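PDB 6HNK: ABC-type transport system, sugar-family extracellular solute-binding protein from Peptoclostridium difficile 630, which probably binds a small solute outside the cell and hands it to the membrane components of an ABC transporter for uptake. Local coordinates for residues Asp137-Asp142 with Gln254-Glu259. The protein carries 1 engineered substitution. Residues are numbered along the deposited sequence; the frame is centred on the assembly and turned at random.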
# COMPACT_ATOMS: atom_id res chain seq x y z
N ASP A 137 5.49 -1.68 -0.12
CA ASP A 137 4.11 -1.82 0.41
C ASP A 137 3.18 -2.46 -0.63
O ASP A 137 1.97 -2.18 -0.65
CB ASP A 137 3.56 -0.47 0.94
CG ASP A 137 3.09 0.51 -0.19
OD1 ASP A 137 3.45 0.34 -1.37
OD2 ASP A 137 2.35 1.47 0.13
N PHE A 138 3.74 -3.32 -1.49
CA PHE A 138 2.98 -3.92 -2.59
C PHE A 138 2.09 -5.03 -2.07
O PHE A 138 2.51 -5.81 -1.22
CB PHE A 138 3.92 -4.48 -3.65
CG PHE A 138 3.23 -4.89 -4.92
CD1 PHE A 138 2.78 -3.93 -5.82
CD2 PHE A 138 3.05 -6.23 -5.23
CE1 PHE A 138 2.15 -4.30 -7.01
CE2 PHE A 138 2.43 -6.61 -6.42
CZ PHE A 138 1.98 -5.64 -7.30
N VAL A 139 0.86 -5.06 -2.57
CA VAL A 139 -0.08 -6.16 -2.30
C VAL A 139 -0.59 -6.63 -3.65
O VAL A 139 -1.20 -5.87 -4.41
CB VAL A 139 -1.23 -5.76 -1.33
CG1 VAL A 139 -0.66 -5.41 0.04
CG2 VAL A 139 -2.06 -4.58 -1.84
N SER A 140 -0.32 -7.89 -3.98
CA SER A 140 -0.69 -8.45 -5.27
C SER A 140 -2.21 -8.63 -5.39
O SER A 140 -2.93 -8.63 -4.39
CB SER A 140 0.02 -9.78 -5.50
OG SER A 140 -0.16 -10.64 -4.39
N VAL A 141 -2.67 -8.76 -6.63
CA VAL A 141 -4.05 -9.19 -6.91
C VAL A 141 -4.32 -10.58 -6.33
O VAL A 141 -5.43 -10.87 -5.92
CB VAL A 141 -4.39 -9.18 -8.42
CG1 VAL A 141 -4.33 -7.76 -8.99
CG2 VAL A 141 -3.51 -10.15 -9.22
N ASP A 142 -3.29 -11.42 -6.31
CA ASP A 142 -3.36 -12.76 -5.72
C ASP A 142 -3.70 -12.70 -4.24
O ASP A 142 -4.62 -13.39 -3.79
CB ASP A 142 -2.04 -13.51 -5.90
CG ASP A 142 -1.72 -13.78 -7.37
OD1 ASP A 142 -1.52 -12.81 -8.15
OD2 ASP A 142 -1.65 -14.98 -7.73
N GLN A 254 -7.04 -7.00 1.66
CA GLN A 254 -5.88 -7.57 2.29
C GLN A 254 -4.88 -6.42 2.50
O GLN A 254 -3.87 -6.31 1.81
CB GLN A 254 -5.34 -8.70 1.40
CG GLN A 254 -4.43 -9.68 2.13
CD GLN A 254 -5.14 -10.94 2.63
OE1 GLN A 254 -5.86 -11.60 1.88
NE2 GLN A 254 -4.89 -11.29 3.89
N GLY A 255 -5.20 -5.56 3.47
CA GLY A 255 -4.38 -4.37 3.78
C GLY A 255 -3.18 -4.65 4.68
O GLY A 255 -3.18 -5.65 5.40
N ILE A 256 -2.18 -3.77 4.63
CA ILE A 256 -0.93 -3.95 5.41
C ILE A 256 -1.01 -3.19 6.72
O ILE A 256 -1.64 -2.12 6.79
CB ILE A 256 0.32 -3.46 4.64
CG1 ILE A 256 0.48 -4.21 3.33
CG2 ILE A 256 1.59 -3.65 5.48
CD1 ILE A 256 1.64 -3.73 2.49
N ASN A 257 -0.36 -3.74 7.75
CA ASN A 257 -0.13 -3.02 9.00
C ASN A 257 1.14 -2.17 8.81
O ASN A 257 2.25 -2.69 8.85
CB ASN A 257 -0.00 -3.98 10.19
CG ASN A 257 -0.22 -3.29 11.54
OD1 ASN A 257 0.28 -2.19 11.78
ND2 ASN A 257 -0.97 -3.94 12.42
N TYR A 258 0.94 -0.88 8.60
CA TYR A 258 2.03 0.02 8.23
C TYR A 258 2.98 0.31 9.40
O TYR A 258 4.17 0.51 9.19
CB TYR A 258 1.50 1.32 7.62
CG TYR A 258 1.25 1.21 6.13
CD1 TYR A 258 2.31 1.30 5.23
CD2 TYR A 258 -0.03 1.00 5.62
CE1 TYR A 258 2.10 1.19 3.86
CE2 TYR A 258 -0.25 0.89 4.25
CZ TYR A 258 0.82 0.98 3.38
OH TYR A 258 0.63 0.88 2.02
N GLU A 259 2.45 0.31 10.62
CA GLU A 259 3.31 0.37 11.81
C GLU A 259 4.33 -0.78 11.84
O GLU A 259 5.48 -0.57 12.21
CB GLU A 259 2.47 0.40 13.09
CG GLU A 259 3.31 0.53 14.36
CD GLU A 259 2.60 1.25 15.50
OE1 GLU A 259 1.50 1.79 15.28
OE2 GLU A 259 3.17 1.28 16.62
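Tyr258 reaches Asp137 with its hydroxyl: OH donates to OD2 across 2.6 Å, the one hydrogen bond between 137-142 and 254-259. OD2 lies at the edge of the ring, in its plane, while the carboxylate is turned 64° against the ring. The hydroxyl comes to OD2 from the anti side, 33° out of the carboxylate plane. Asp137 CB is pressed in as well, 3.7 Å from Tyr258 CE1, and the other oxygen, OD1, is taken by Ser114 OG, so both carboxylate oxygens are engaged and the group's rotation is fixed.

Both segments are interlobe connections of a periplasmic-binding-protein fold: 137-142 leaves strand 134-136 of one sheet for helix 141-145, and the other segment runs from strand 252-256 of the second sheet into helix 258-273. They pass side by side where the lobes join, consistent with a hinge, with the Tyr258 ring also resting on helix 35-50.

Next to the polar pair, Ile256 and Val139 lie alongside each other, pointing opposite ways, CG1 to CG1 3.7 Å. An extended chi2 (177°) carries Ile256 CD1 out to 3.5 Å from Asp137 O. Against this tight group of Asp137, Tyr258, Val139 and Ile256, packing thins toward Gln254, whose carbonyl O is 3.8 Å from Val139 CG1. The solvent side is at Phe138, an exposed residue whose CB points away from 254-259.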